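Local coordinates for molybdopterin biosynthesis moeA protein (Pyrococcus horikoshii, PDB 1WU2), which probably takes part in the late steps of molybdenum cofactor synthesis, in which MoeA proteins insert molybdenum into molybdopterin, at residues I228-L233 against A247-D252; D235-I240 against H269-L274; A100-T105 against I117-V122; A65-Q70 against V95-A100; F307-K312 against Y343-I348. All blocks are in the same frame, centred on the assembly; numbering follows the deposited sequence.

Contact 1. Residues I228-L233 against A247-D252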
# COMPACT_ATOMS: atom_id res chain seq x y z
N ILE A 228 12.98 -0.21 17.00
CA ILE A 228 13.86 0.36 18.01
C ILE A 228 15.27 -0.18 17.78
O ILE A 228 15.51 -1.38 17.89
CB ILE A 228 13.34 0.01 19.42
CG1 ILE A 228 12.10 0.84 19.75
CG2 ILE A 228 14.41 0.26 20.48
CD1 ILE A 228 11.01 0.07 20.43
N LEU A 229 16.19 0.73 17.48
CA LEU A 229 17.56 0.38 17.13
C LEU A 229 18.42 0.17 18.38
O LEU A 229 18.45 1.03 19.26
CB LEU A 229 18.21 1.48 16.29
CG LEU A 229 17.62 1.77 14.91
CD1 LEU A 229 16.49 2.79 14.99
CD2 LEU A 229 18.73 2.26 13.98
N TYR A 230 19.11 -0.96 18.43
CA TYR A 230 20.14 -1.19 19.44
C TYR A 230 21.54 -1.16 18.82
O TYR A 230 22.54 -1.35 19.51
CB TYR A 230 19.88 -2.51 20.16
CG TYR A 230 18.60 -2.49 20.96
CD1 TYR A 230 18.60 -2.13 22.30
CD2 TYR A 230 17.39 -2.81 20.36
CE1 TYR A 230 17.42 -2.10 23.04
CE2 TYR A 230 16.21 -2.78 21.08
CZ TYR A 230 16.23 -2.42 22.42
OH TYR A 230 15.06 -2.39 23.15
N GLY A 231 21.60 -0.90 17.51
CA GLY A 231 22.85 -0.65 16.81
C GLY A 231 23.58 -1.88 16.32
O GLY A 231 23.13 -3.01 16.52
N VAL A 232 24.72 -1.64 15.68
CA VAL A 232 25.59 -2.70 15.18
C VAL A 232 26.54 -3.12 16.30
O VAL A 232 27.15 -2.28 16.95
CB VAL A 232 26.43 -2.22 13.97
CG1 VAL A 232 27.30 -3.35 13.42
CG2 VAL A 232 25.53 -1.66 12.87
N LEU A 233 26.66 -4.43 16.50
CA LEU A 233 27.48 -5.00 17.56
C LEU A 233 28.60 -5.86 16.96
O LEU A 233 28.42 -6.41 15.88
CB LEU A 233 26.62 -5.86 18.48
CG LEU A 233 25.89 -5.20 19.65
CD1 LEU A 233 25.34 -3.82 19.31
CD2 LEU A 233 24.76 -6.11 20.12
N ALA A 247 14.45 -8.08 24.74
CA ALA A 247 13.28 -8.90 25.04
C ALA A 247 12.41 -8.26 26.12
O ALA A 247 11.18 -8.40 26.09
CB ALA A 247 13.72 -10.30 25.45
N LYS A 248 13.05 -7.57 27.06
CA LYS A 248 12.34 -6.84 28.11
C LYS A 248 11.66 -5.59 27.54
O LYS A 248 10.47 -5.37 27.77
CB LYS A 248 13.31 -6.43 29.23
CG LYS A 248 13.99 -7.58 29.96
CD LYS A 248 12.99 -8.61 30.48
CE LYS A 248 13.56 -9.45 31.62
NZ LYS A 248 12.90 -9.14 32.92
N ASN A 249 12.43 -4.79 26.80
CA ASN A 249 11.94 -3.53 26.23
C ASN A 249 10.87 -3.70 25.15
O ASN A 249 10.06 -2.80 24.93
CB ASN A 249 13.11 -2.73 25.63
CG ASN A 249 14.02 -2.11 26.68
OD1 ASN A 249 13.79 -2.23 27.89
ND2 ASN A 249 15.06 -1.42 26.22
N GLU A 250 10.87 -4.86 24.48
CA GLU A 250 10.06 -5.06 23.27
C GLU A 250 9.15 -6.27 23.32
O GLU A 250 9.31 -7.16 24.16
CB GLU A 250 10.97 -5.21 22.05
CG GLU A 250 11.29 -3.90 21.36
CD GLU A 250 12.72 -3.48 21.53
OE1 GLU A 250 12.98 -2.27 21.47
OE2 GLU A 250 13.59 -4.35 21.74
N CYS A 251 8.21 -6.28 22.39
CA CYS A 251 7.27 -7.38 22.23
C CYS A 251 7.94 -8.52 21.46
O CYS A 251 7.84 -9.68 21.84
CB CYS A 251 6.01 -6.90 21.50
SG CYS A 251 5.36 -5.31 22.07
N ASP A 252 8.60 -8.17 20.36
CA ASP A 252 9.47 -9.10 19.64
C ASP A 252 10.79 -8.41 19.30
O ASP A 252 10.91 -7.20 19.39
CB ASP A 252 8.76 -9.69 18.40
CG ASP A 252 8.94 -8.84 17.13
OD1 ASP A 252 10.09 -8.52 16.77
OD2 ASP A 252 7.99 -8.48 16.41
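The Tyr230 ring meets Glu250 and Asn249 at its edge, round the hydroxyl end; neither partner lies over a face. Glu250 CD sits in the plane of the ring, and the carboxylate stands almost upright on that plane, 81° from it. The amide of Asn249 is turned much less, with ND2 beside the same edge. Two bonds grip the phenol oxygen. Tyr230 OH donates to Glu250 OE1 at 2.7 Å, on the syn side and somewhat out of the carboxylate plane. Asn249 ND2 donates an N-H to Tyr230 OH at 3.2 Å, close to the plane of its own amide and with a moderate bend of 146°. A hydroxyl suits this place because it can donate and accept at once.

The pair joins the edge strand 226-233 to the end of helix 243-249, within a beta-alpha-beta crossover that passes over strand 184-190 to reach the parallel strand 252-255. Glu250 is the first residue to leave the helix, and its chain bends at chi2 (110°) to bring the carboxylate up to the phenol oxygen. A phenylalanine in place of Tyr230 would probably leave the buried carboxylate without this donor and the Asn249 amide without its acceptor. Ile228, two residues back on the same side of the strand, lies alongside the carboxylate, but the 3.1 Å from Ile228 CG2 to Glu250 OE1 is doubtfully short.

Contact 2. Residues D235-I240 against H269-L274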
# COMPACT_ATOMS: atom_id res chain seq x y z
N ASP A 235 31.13 -9.31 16.87
CA ASP A 235 31.01 -10.73 17.18
C ASP A 235 31.69 -11.00 18.52
O ASP A 235 32.89 -11.24 18.59
CB ASP A 235 31.64 -11.58 16.07
CG ASP A 235 30.85 -11.54 14.77
OD1 ASP A 235 31.47 -11.34 13.70
OD2 ASP A 235 29.61 -11.70 14.72
N ASP A 236 30.89 -10.95 19.59
CA ASP A 236 31.39 -11.09 20.95
C ASP A 236 30.25 -11.55 21.86
O ASP A 236 29.28 -10.81 22.05
CB ASP A 236 31.95 -9.75 21.44
CG ASP A 236 32.69 -9.87 22.76
OD1 ASP A 236 32.02 -9.97 23.81
OD2 ASP A 236 33.94 -9.86 22.84
N GLU A 237 30.37 -12.75 22.42
CA GLU A 237 29.29 -13.38 23.18
C GLU A 237 28.76 -12.52 24.33
O GLU A 237 27.55 -12.46 24.55
CB GLU A 237 29.74 -14.74 23.72
CG GLU A 237 28.61 -15.60 24.28
CD GLU A 237 29.11 -16.85 24.99
OE1 GLU A 237 28.65 -17.11 26.12
OE2 GLU A 237 29.95 -17.56 24.41
N SER A 238 29.66 -11.86 25.05
CA SER A 238 29.27 -11.03 26.20
C SER A 238 28.38 -9.85 25.78
O SER A 238 27.36 -9.58 26.41
CB SER A 238 30.51 -10.50 26.92
OG SER A 238 30.16 -9.96 28.19
N ILE A 239 28.79 -9.17 24.71
CA ILE A 239 28.05 -8.01 24.20
C ILE A 239 26.73 -8.41 23.53
O ILE A 239 25.78 -7.64 23.56
CB ILE A 239 28.96 -7.17 23.24
CG1 ILE A 239 30.00 -6.39 24.05
CG2 ILE A 239 28.13 -6.20 22.39
CD1 ILE A 239 31.44 -6.73 23.72
N ILE A 240 26.65 -9.61 22.95
CA ILE A 240 25.41 -10.07 22.32
C ILE A 240 24.39 -10.51 23.37
O ILE A 240 23.20 -10.67 23.07
CB ILE A 240 25.68 -11.21 21.29
CG1 ILE A 240 26.65 -10.75 20.20
CG2 ILE A 240 24.37 -11.69 20.65
CD1 ILE A 240 26.25 -9.47 19.48
N HIS A 269 22.00 -21.03 19.33
CA HIS A 269 21.25 -21.69 20.40
C HIS A 269 21.79 -21.32 21.79
O HIS A 269 21.14 -21.58 22.80
CB HIS A 269 21.25 -23.21 20.22
CG HIS A 269 20.26 -23.91 21.10
ND1 HIS A 269 18.91 -23.65 21.05
CD2 HIS A 269 20.43 -24.85 22.06
CE1 HIS A 269 18.29 -24.41 21.94
NE2 HIS A 269 19.19 -25.15 22.56
N LYS A 270 22.98 -20.73 21.84
CA LYS A 270 23.56 -20.26 23.10
C LYS A 270 22.89 -18.98 23.62
O LYS A 270 22.97 -18.68 24.81
CB LYS A 270 25.07 -20.03 22.93
CG LYS A 270 25.84 -21.30 22.56
CD LYS A 270 27.24 -21.35 23.17
CE LYS A 270 28.28 -20.64 22.30
NZ LYS A 270 28.88 -19.47 22.99
N PHE A 271 22.24 -18.23 22.73
CA PHE A 271 21.54 -17.00 23.10
C PHE A 271 20.02 -17.16 23.23
O PHE A 271 19.38 -16.38 23.93
CB PHE A 271 21.82 -15.91 22.07
CG PHE A 271 23.27 -15.63 21.87
CD1 PHE A 271 24.08 -15.24 22.94
CD2 PHE A 271 23.85 -15.74 20.61
CE1 PHE A 271 25.42 -14.98 22.75
CE2 PHE A 271 25.19 -15.48 20.41
CZ PHE A 271 25.98 -15.10 21.49
N VAL A 272 19.46 -18.15 22.53
CA VAL A 272 18.01 -18.32 22.45
C VAL A 272 17.61 -19.78 22.60
O VAL A 272 18.27 -20.67 22.07
CB VAL A 272 17.47 -17.81 21.09
CG1 VAL A 272 15.96 -17.96 21.01
CG2 VAL A 272 17.89 -16.36 20.85
N ASN A 273 16.52 -20.02 23.32
CA ASN A 273 15.89 -21.34 23.37
C ASN A 273 14.94 -21.48 22.18
O ASN A 273 13.82 -20.97 22.19
CB ASN A 273 15.16 -21.55 24.70
CG ASN A 273 15.09 -23.01 25.10
OD1 ASN A 273 14.50 -23.83 24.39
ND2 ASN A 273 15.71 -23.34 26.23
N LEU A 274 15.41 -22.18 21.15
CA LEU A 274 14.76 -22.16 19.83
C LEU A 274 13.70 -23.25 19.66
O LEU A 274 13.92 -24.41 19.99
CB LEU A 274 15.83 -22.33 18.74
CG LEU A 274 16.96 -21.29 18.76
CD1 LEU A 274 18.20 -21.82 18.06
CD2 LEU A 274 16.51 -19.98 18.13
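Glu237 reaches over to both Lys270 and Phe271 from the start of a short, weakly bonded helical turn. Asp236 just before it is the N-cap: its OD1 accepts weak bonds from Ser238 N and Ile239 N, as a short aspartate at this position readily does. Glu237 sends CG anti to its own backbone N (chi1 -168°) and stays extended beyond it, so one chain serves two partners. The methylene CG rests 3.6 Å from Phe271 CE1, while at the tip OE2 forms a salt bridge with Lys270 NZ at 2.6 Å. The two charged chains cross at about a right angle, the lysine bending several times to bring its amine round.

One turn further on, Ile240 lays CG2 over the centre of the Phe271 ring, 3.8 Å from the centroid and only 10° off the normal, a CH-pi contact. Its other branch carries CD1 to Leu233 of strand 226-233, a double contact that suits a beta-branched residue. Helix 237-240 and the loop of 269-274 follow the C-terminal ends of the parallel strands 226-233 and 252-255, the edge of an alpha/beta sheet where ligand sites commonly lie, here in the probable molybdopterin-binding domain, though no ligand marks a site here.

Contact 3. Residues A100-T105 against I117-V122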
# COMPACT_ATOMS: atom_id res chain seq x y z
N ALA A 100 -51.44 15.01 -1.97
CA ALA A 100 -50.04 15.19 -2.34
C ALA A 100 -49.48 16.48 -1.73
O ALA A 100 -50.21 17.46 -1.57
CB ALA A 100 -49.89 15.22 -3.86
N ILE A 101 -48.20 16.48 -1.38
CA ILE A 101 -47.55 17.64 -0.78
C ILE A 101 -46.24 17.94 -1.49
O ILE A 101 -45.28 17.18 -1.38
CB ILE A 101 -47.29 17.40 0.74
CG1 ILE A 101 -48.62 17.35 1.50
CG2 ILE A 101 -46.39 18.49 1.32
CD1 ILE A 101 -48.49 16.93 2.94
N LYS A 102 -46.19 19.06 -2.22
CA LYS A 102 -44.96 19.50 -2.87
C LYS A 102 -43.81 19.63 -1.87
O LYS A 102 -43.94 20.33 -0.86
CB LYS A 102 -45.18 20.84 -3.58
CG LYS A 102 -44.10 21.18 -4.60
CD LYS A 102 -44.50 22.38 -5.45
CE LYS A 102 -43.74 22.42 -6.76
NZ LYS A 102 -42.33 22.83 -6.56
N VAL A 103 -42.71 18.95 -2.15
CA VAL A 103 -41.49 19.05 -1.36
C VAL A 103 -40.28 19.36 -2.24
O VAL A 103 -40.35 19.28 -3.46
CB VAL A 103 -41.23 17.75 -0.56
CG1 VAL A 103 -42.27 17.57 0.53
CG2 VAL A 103 -41.18 16.52 -1.48
N LEU A 104 -39.18 19.73 -1.59
CA LEU A 104 -37.89 19.87 -2.26
C LEU A 104 -36.98 18.73 -1.81
O LEU A 104 -37.30 18.01 -0.87
CB LEU A 104 -37.25 21.21 -1.92
CG LEU A 104 -37.99 22.44 -2.46
CD1 LEU A 104 -37.57 23.70 -1.71
CD2 LEU A 104 -37.76 22.61 -3.95
N THR A 105 -35.84 18.58 -2.49
CA THR A 105 -34.84 17.58 -2.12
C THR A 105 -34.29 17.91 -0.74
O THR A 105 -33.97 19.06 -0.47
CB THR A 105 -33.68 17.57 -3.14
OG1 THR A 105 -34.18 17.31 -4.46
CG2 THR A 105 -32.72 16.40 -2.88
N ILE A 117 -42.89 11.69 -6.31
CA ILE A 117 -42.86 11.70 -7.77
C ILE A 117 -42.19 12.99 -8.25
O ILE A 117 -42.48 14.07 -7.74
CB ILE A 117 -44.31 11.58 -8.36
CG1 ILE A 117 -44.27 11.57 -9.90
CG2 ILE A 117 -45.23 12.72 -7.88
CD1 ILE A 117 -44.26 10.19 -10.51
N MSE A 118 -41.29 12.85 -9.22
CA MSE A 118 -40.59 14.00 -9.79
C MSE A 118 -41.57 15.03 -10.34
O MSE A 118 -42.60 14.67 -10.91
CB MSE A 118 -39.66 13.55 -10.91
CG MSE A 118 -38.55 12.62 -10.46
SE MSE A 118 -37.32 12.27 -11.91
CE MSE A 118 -36.34 13.95 -11.86
N GLN A 119 -41.24 16.30 -10.14
CA GLN A 119 -42.07 17.43 -10.59
C GLN A 119 -42.45 17.32 -12.07
O GLN A 119 -43.60 17.49 -12.45
CB GLN A 119 -41.30 18.74 -10.41
CG GLN A 119 -41.85 19.66 -9.34
CD GLN A 119 -40.84 20.71 -8.90
OE1 GLN A 119 -40.86 21.14 -7.75
NE2 GLN A 119 -39.96 21.11 -9.81
N GLU A 120 -41.43 17.05 -12.88
CA GLU A 120 -41.56 17.05 -14.34
C GLU A 120 -42.37 15.87 -14.90
O GLU A 120 -42.86 15.94 -16.02
CB GLU A 120 -40.18 17.10 -15.02
CG GLU A 120 -39.02 16.53 -14.21
CD GLU A 120 -38.27 17.57 -13.38
OE1 GLU A 120 -38.57 18.78 -13.51
OE2 GLU A 120 -37.37 17.18 -12.61
N MSE A 121 -42.51 14.81 -14.11
CA MSE A 121 -43.24 13.61 -14.53
C MSE A 121 -44.75 13.70 -14.32
O MSE A 121 -45.47 12.75 -14.63
CB MSE A 121 -42.68 12.38 -13.82
CG MSE A 121 -41.20 12.14 -14.07
SE MSE A 121 -40.78 11.93 -15.96
CE MSE A 121 -39.87 13.60 -16.26
N VAL A 122 -45.23 14.84 -13.81
CA VAL A 122 -46.66 15.09 -13.66
C VAL A 122 -47.06 16.44 -14.26
O VAL A 122 -46.25 17.36 -14.34
CB VAL A 122 -47.11 15.02 -12.18
CG1 VAL A 122 -46.89 13.63 -11.61
CG2 VAL A 122 -46.39 16.07 -11.33
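Lys102 and Gln119 are the residues whose backbones come nearest, with 8.5 Å between Lys102 CA and Gln119 CA. That spacing reflects the mixed beta sheet of the MoeA N-terminal region: strand 60-63 runs between strands 99-103 and 115-118, antiparallel to both, so the outer two point the same way without pairing directly. At Gln119 the chain begins to turn, and Met121 N bonds back to Met118 O.

The side chains span the intervening strand. Lys102 starts with CG anti to its backbone N (chi1 -163°), runs extended past Tyr61 of the middle strand and bends only at chi4, which swings the amine toward the glutamine. Gln119 meets it at about a right angle, its own chain extended beyond CG. Lys102 NZ donates to Gln119 OE1, but the separation of 2.5 Å is short for such a bond and its exact value is doubtful. A lysine suits the place by its length and a glutamine by the carbonyl oxygen its extended chain can carry to the amine. With a serine in place of Lys102, Gln119 OE1 would probably lose this donor and the amide would be left freer to turn. The amine does not approach in the plane of the amide carbonyl: it sits 46° above it, with the C=O...N angle at 133°, while Lys102 CE lies 3.3 Å from Gln119 OE1.

Contact 4. Residues A65-Q70 against V95-A100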
# COMPACT_ATOMS: atom_id res chain seq x y z
N ALA A 65 -47.94 5.74 -2.80
CA ALA A 65 -47.66 4.83 -3.91
C ALA A 65 -48.90 4.02 -4.26
O ALA A 65 -49.18 3.77 -5.43
CB ALA A 65 -46.50 3.90 -3.54
N GLU A 66 -49.65 3.63 -3.23
CA GLU A 66 -50.85 2.81 -3.38
C GLU A 66 -51.92 3.46 -4.27
O GLU A 66 -52.65 2.76 -4.96
CB GLU A 66 -51.46 2.51 -2.00
CG GLU A 66 -50.67 1.53 -1.14
CD GLU A 66 -49.41 2.14 -0.52
OE1 GLU A 66 -49.50 3.25 0.06
OE2 GLU A 66 -48.34 1.51 -0.62
N ASP A 67 -51.98 4.79 -4.25
CA ASP A 67 -52.99 5.54 -4.99
C ASP A 67 -52.82 5.54 -6.51
O ASP A 67 -53.72 5.98 -7.23
CB ASP A 67 -53.00 7.00 -4.51
CG ASP A 67 -53.59 7.16 -3.13
OD1 ASP A 67 -54.22 6.21 -2.62
OD2 ASP A 67 -53.46 8.21 -2.47
N THR A 68 -51.68 5.06 -7.00
CA THR A 68 -51.35 5.16 -8.42
C THR A 68 -51.11 3.79 -9.08
O THR A 68 -50.58 3.73 -10.19
CB THR A 68 -50.09 6.04 -8.60
OG1 THR A 68 -48.96 5.40 -7.98
CG2 THR A 68 -50.23 7.35 -7.84
N PHE A 69 -51.51 2.71 -8.41
CA PHE A 69 -51.28 1.36 -8.94
C PHE A 69 -52.09 1.08 -10.21
O PHE A 69 -51.67 0.28 -11.05
CB PHE A 69 -51.59 0.30 -7.87
CG PHE A 69 -50.53 0.18 -6.79
CD1 PHE A 69 -49.38 0.98 -6.79
CD2 PHE A 69 -50.69 -0.75 -5.77
CE1 PHE A 69 -48.43 0.84 -5.79
CE2 PHE A 69 -49.74 -0.88 -4.77
CZ PHE A 69 -48.61 -0.08 -4.78
N GLN A 70 -53.23 1.75 -10.36
CA GLN A 70 -54.08 1.60 -11.54
C GLN A 70 -53.93 2.82 -12.46
O GLN A 70 -54.91 3.29 -13.04
CB GLN A 70 -55.54 1.40 -11.11
CG GLN A 70 -55.95 -0.06 -10.90
CD GLN A 70 -54.97 -0.84 -10.04
OE1 GLN A 70 -55.08 -0.85 -8.82
NE2 GLN A 70 -54.03 -1.52 -10.69
N VAL A 95 -50.63 13.44 4.69
CA VAL A 95 -51.02 12.96 3.36
C VAL A 95 -52.01 11.81 3.53
O VAL A 95 -51.68 10.79 4.14
CB VAL A 95 -49.80 12.47 2.55
CG1 VAL A 95 -50.24 11.87 1.21
CG2 VAL A 95 -48.83 13.62 2.33
N THR A 96 -53.22 11.99 3.01
CA THR A 96 -54.25 10.96 3.02
C THR A 96 -54.52 10.52 1.58
O THR A 96 -53.81 10.94 0.67
CB THR A 96 -55.54 11.48 3.71
OG1 THR A 96 -55.71 12.89 3.47
CG2 THR A 96 -55.42 11.38 5.23
N THR A 97 -55.52 9.67 1.37
CA THR A 97 -55.85 9.16 0.04
C THR A 97 -56.26 10.29 -0.91
O THR A 97 -57.08 11.14 -0.56
CB THR A 97 -56.97 8.10 0.12
OG1 THR A 97 -56.59 7.06 1.02
CG2 THR A 97 -57.16 7.38 -1.21
N GLY A 98 -55.69 10.28 -2.11
CA GLY A 98 -55.97 11.27 -3.13
C GLY A 98 -55.27 12.60 -2.92
O GLY A 98 -55.68 13.60 -3.52
N LYS A 99 -54.23 12.62 -2.09
CA LYS A 99 -53.56 13.87 -1.72
C LYS A 99 -52.08 13.85 -2.10
O LYS A 99 -51.53 12.82 -2.48
CB LYS A 99 -53.70 14.12 -0.21
CG LYS A 99 -55.13 14.05 0.32
CD LYS A 99 -55.89 15.35 0.09
CE LYS A 99 -57.29 15.29 0.69
NZ LYS A 99 -58.35 15.53 -0.33
N ALA A 100 -51.44 15.01 -1.97
CA ALA A 100 -50.04 15.19 -2.34
C ALA A 100 -49.48 16.48 -1.73
O ALA A 100 -50.21 17.46 -1.57
CB ALA A 100 -49.89 15.22 -3.86
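Asp67 turns its carboxylate onto the backbone of Thr97 and Gly98. Its CG lies anti to its own carbonyl carbon (chi1 -72°), which carries the two oxygens away from the 3-10 turn of residues 66-67 and across to the facing loop. Gly98 N donates to Asp67 OD2 at 3.1 Å in a nearly straight bond of 170°, though the N-H comes from well above the carboxylate plane, 54° out of it. The other oxygen, OD1, is 3.5 Å from the methyl Thr97 CG2. Thr97 holds that methyl anti to its backbone N, so it is the carbon branch that faces the aspartate.

Gly98 occupies the third position of a type II turn from Thr96 to Lys99, where its positive phi favours glycine. On the other segment Thr68 folds its hydroxyl back: Thr68 OG1 donates to Ala65 O at 3.0 Å, and Thr68 N reaches the same oxygen from the same face, so two bonds hold the turn that presents Asp67. A short aspartate fixing a peptide N-H in this way ties loop to loop: here the turn leading into strand 99-103 is fastened to the turn that follows its antiparallel neighbour, strand 60-63.

Contact 5. Residues F307-K312 against Y343-I348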
# COMPACT_ATOMS: atom_id res chain seq x y z
N PHE A 307 11.54 -11.67 6.12
CA PHE A 307 10.62 -10.70 6.71
C PHE A 307 9.21 -10.93 6.17
O PHE A 307 8.25 -10.99 6.93
CB PHE A 307 11.06 -9.26 6.44
CG PHE A 307 10.12 -8.24 7.01
CD1 PHE A 307 10.30 -7.75 8.29
CD2 PHE A 307 9.02 -7.81 6.29
CE1 PHE A 307 9.42 -6.83 8.83
CE2 PHE A 307 8.14 -6.89 6.81
CZ PHE A 307 8.33 -6.40 8.09
N ASN A 308 9.10 -11.07 4.85
CA ASN A 308 7.80 -11.28 4.20
C ASN A 308 7.15 -12.62 4.55
O ASN A 308 5.93 -12.70 4.67
CB ASN A 308 7.94 -11.14 2.69
CG ASN A 308 7.96 -9.69 2.24
OD1 ASN A 308 6.91 -9.06 2.14
ND2 ASN A 308 9.15 -9.16 1.97
N LEU A 309 7.97 -13.65 4.75
CA LEU A 309 7.47 -15.00 4.99
C LEU A 309 7.19 -15.28 6.47
O LEU A 309 6.43 -16.19 6.79
CB LEU A 309 8.45 -16.05 4.44
CG LEU A 309 8.56 -16.13 2.92
CD1 LEU A 309 9.73 -17.00 2.51
CD2 LEU A 309 7.28 -16.65 2.30
N PHE A 310 7.78 -14.49 7.37
CA PHE A 310 7.63 -14.73 8.81
C PHE A 310 7.21 -13.48 9.56
O PHE A 310 6.10 -13.41 10.10
CB PHE A 310 8.94 -15.26 9.40
CG PHE A 310 9.25 -16.68 9.00
CD1 PHE A 310 10.33 -16.96 8.18
CD2 PHE A 310 8.47 -17.72 9.46
CE1 PHE A 310 10.61 -18.27 7.82
CE2 PHE A 310 8.75 -19.04 9.10
CZ PHE A 310 9.82 -19.30 8.28
N VAL A 311 8.08 -12.48 9.58
CA VAL A 311 7.89 -11.28 10.40
C VAL A 311 6.60 -10.53 10.06
O VAL A 311 5.85 -10.15 10.95
CB VAL A 311 9.10 -10.31 10.30
CG1 VAL A 311 8.92 -9.14 11.25
CG2 VAL A 311 10.40 -11.04 10.59
N LYS A 312 6.36 -10.34 8.77
CA LYS A 312 5.17 -9.65 8.27
C LYS A 312 3.88 -10.23 8.86
O LYS A 312 3.00 -9.49 9.27
CB LYS A 312 5.13 -9.73 6.73
CG LYS A 312 3.84 -9.25 6.09
CD LYS A 312 3.98 -9.04 4.59
CE LYS A 312 3.90 -10.34 3.81
NZ LYS A 312 3.37 -10.15 2.43
N TYR A 343 11.23 -24.37 -0.31
CA TYR A 343 10.14 -23.43 -0.52
C TYR A 343 10.72 -22.15 -1.13
O TYR A 343 11.40 -21.39 -0.45
CB TYR A 343 9.47 -23.13 0.83
CG TYR A 343 8.12 -22.47 0.73
CD1 TYR A 343 8.01 -21.08 0.70
CD2 TYR A 343 6.95 -23.23 0.69
CE1 TYR A 343 6.77 -20.47 0.61
CE2 TYR A 343 5.71 -22.62 0.61
CZ TYR A 343 5.62 -21.25 0.57
OH TYR A 343 4.39 -20.64 0.49
N GLU A 344 10.44 -21.93 -2.41
CA GLU A 344 11.07 -20.86 -3.18
C GLU A 344 10.39 -19.51 -2.95
O GLU A 344 9.19 -19.37 -3.17
CB GLU A 344 11.05 -21.16 -4.69
CG GLU A 344 11.25 -22.61 -5.10
CD GLU A 344 12.63 -23.14 -4.78
OE1 GLU A 344 13.54 -22.33 -4.48
OE2 GLU A 344 12.81 -24.38 -4.83
N PHE A 345 11.17 -18.53 -2.53
CA PHE A 345 10.76 -17.13 -2.54
C PHE A 345 11.33 -16.52 -3.82
O PHE A 345 12.54 -16.33 -3.93
CB PHE A 345 11.29 -16.41 -1.30
CG PHE A 345 10.81 -14.99 -1.15
CD1 PHE A 345 11.58 -13.94 -1.64
CD2 PHE A 345 9.63 -14.70 -0.49
CE1 PHE A 345 11.16 -12.62 -1.49
CE2 PHE A 345 9.20 -13.39 -0.34
CZ PHE A 345 9.96 -12.34 -0.85
N ILE A 346 10.46 -16.25 -4.78
CA ILE A 346 10.87 -15.80 -6.11
C ILE A 346 10.44 -14.37 -6.32
O ILE A 346 9.26 -14.05 -6.21
CB ILE A 346 10.23 -16.70 -7.20
CG1 ILE A 346 10.64 -18.16 -7.01
CG2 ILE A 346 10.60 -16.20 -8.59
CD1 ILE A 346 12.14 -18.41 -7.02
N LYS A 347 11.40 -13.51 -6.64
CA LYS A 347 11.12 -12.09 -6.88
C LYS A 347 10.54 -11.90 -8.28
O LYS A 347 11.06 -12.44 -9.25
CB LYS A 347 12.40 -11.26 -6.69
CG LYS A 347 12.94 -11.30 -5.26
CD LYS A 347 14.43 -10.96 -5.19
CE LYS A 347 15.31 -12.15 -5.57
NZ LYS A 347 15.21 -13.29 -4.60
N ILE A 348 9.46 -11.13 -8.35
CA ILE A 348 8.69 -10.91 -9.57
C ILE A 348 8.54 -9.42 -9.84
O ILE A 348 8.29 -8.66 -8.92
CB ILE A 348 7.28 -11.52 -9.39
CG1 ILE A 348 7.35 -13.04 -9.16
CG2 ILE A 348 6.37 -11.17 -10.58
CD1 ILE A 348 7.92 -13.83 -10.32
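Leu309 packs beside Phe345 and, more loosely, Tyr343, where a helix lies across a beta sheet, joining the probable molybdopterin-binding region, to which residues 307-312 belong, to the C-terminal region (domain IV), to which residues 343-348 belong. The two short axes pass 11.0 Å apart at 113°. Along the strand Tyr343 and Phe345 point toward the helix while Glu344 between them points away, the usual alternation.

The tight part is Leu309 against Phe345. These side chains slide past each other in opposite directions, with Leu309 CD1 3.8 Å from Phe345 CD2 and CG equally near that ring carbon. Phe345 gets there by setting its ring anti to the backbone N (chi1 -175°), which carries the ring across to the helix, and Tyr375 stacks on it. The branched leucine and the flat ring suit a wholly buried interface.

The flanks are looser, though buried too. On one side Asn308 offers only its CB, 4.0 Å from Phe345 CE2, while its ND2 donates to Phe304 O in its own helix. On the other, Tyr343 turns its hydroxyl to Glu377 and meets the leucine more distantly, obliquely to the ring, with 4.2 Å between Leu309 CD2 and Tyr343 CE1.

The five contacts fall into two groups on opposite sides of an elongated chain's centre. Contacts 1 and 2 share the probable molybdopterin-binding domain, their centres about 14 Å apart, and join directly where Leu233 CG meets Ile239 CG2 at 3.7 Å. Contact 5, at the junction of that domain with the C-terminal region, has its centre about 23 Å from that of contact 1, though nearest atoms come within about 5 Å. Contacts 3 and 4 lie on the far side of the chain's centre, in the N-terminal region, sharing Ala100 and strand 99-103, with Ile101 CD1 against Val95 CG2 at 3.4 Å. Between centres, contact 2 is about 84 Å from contact 4.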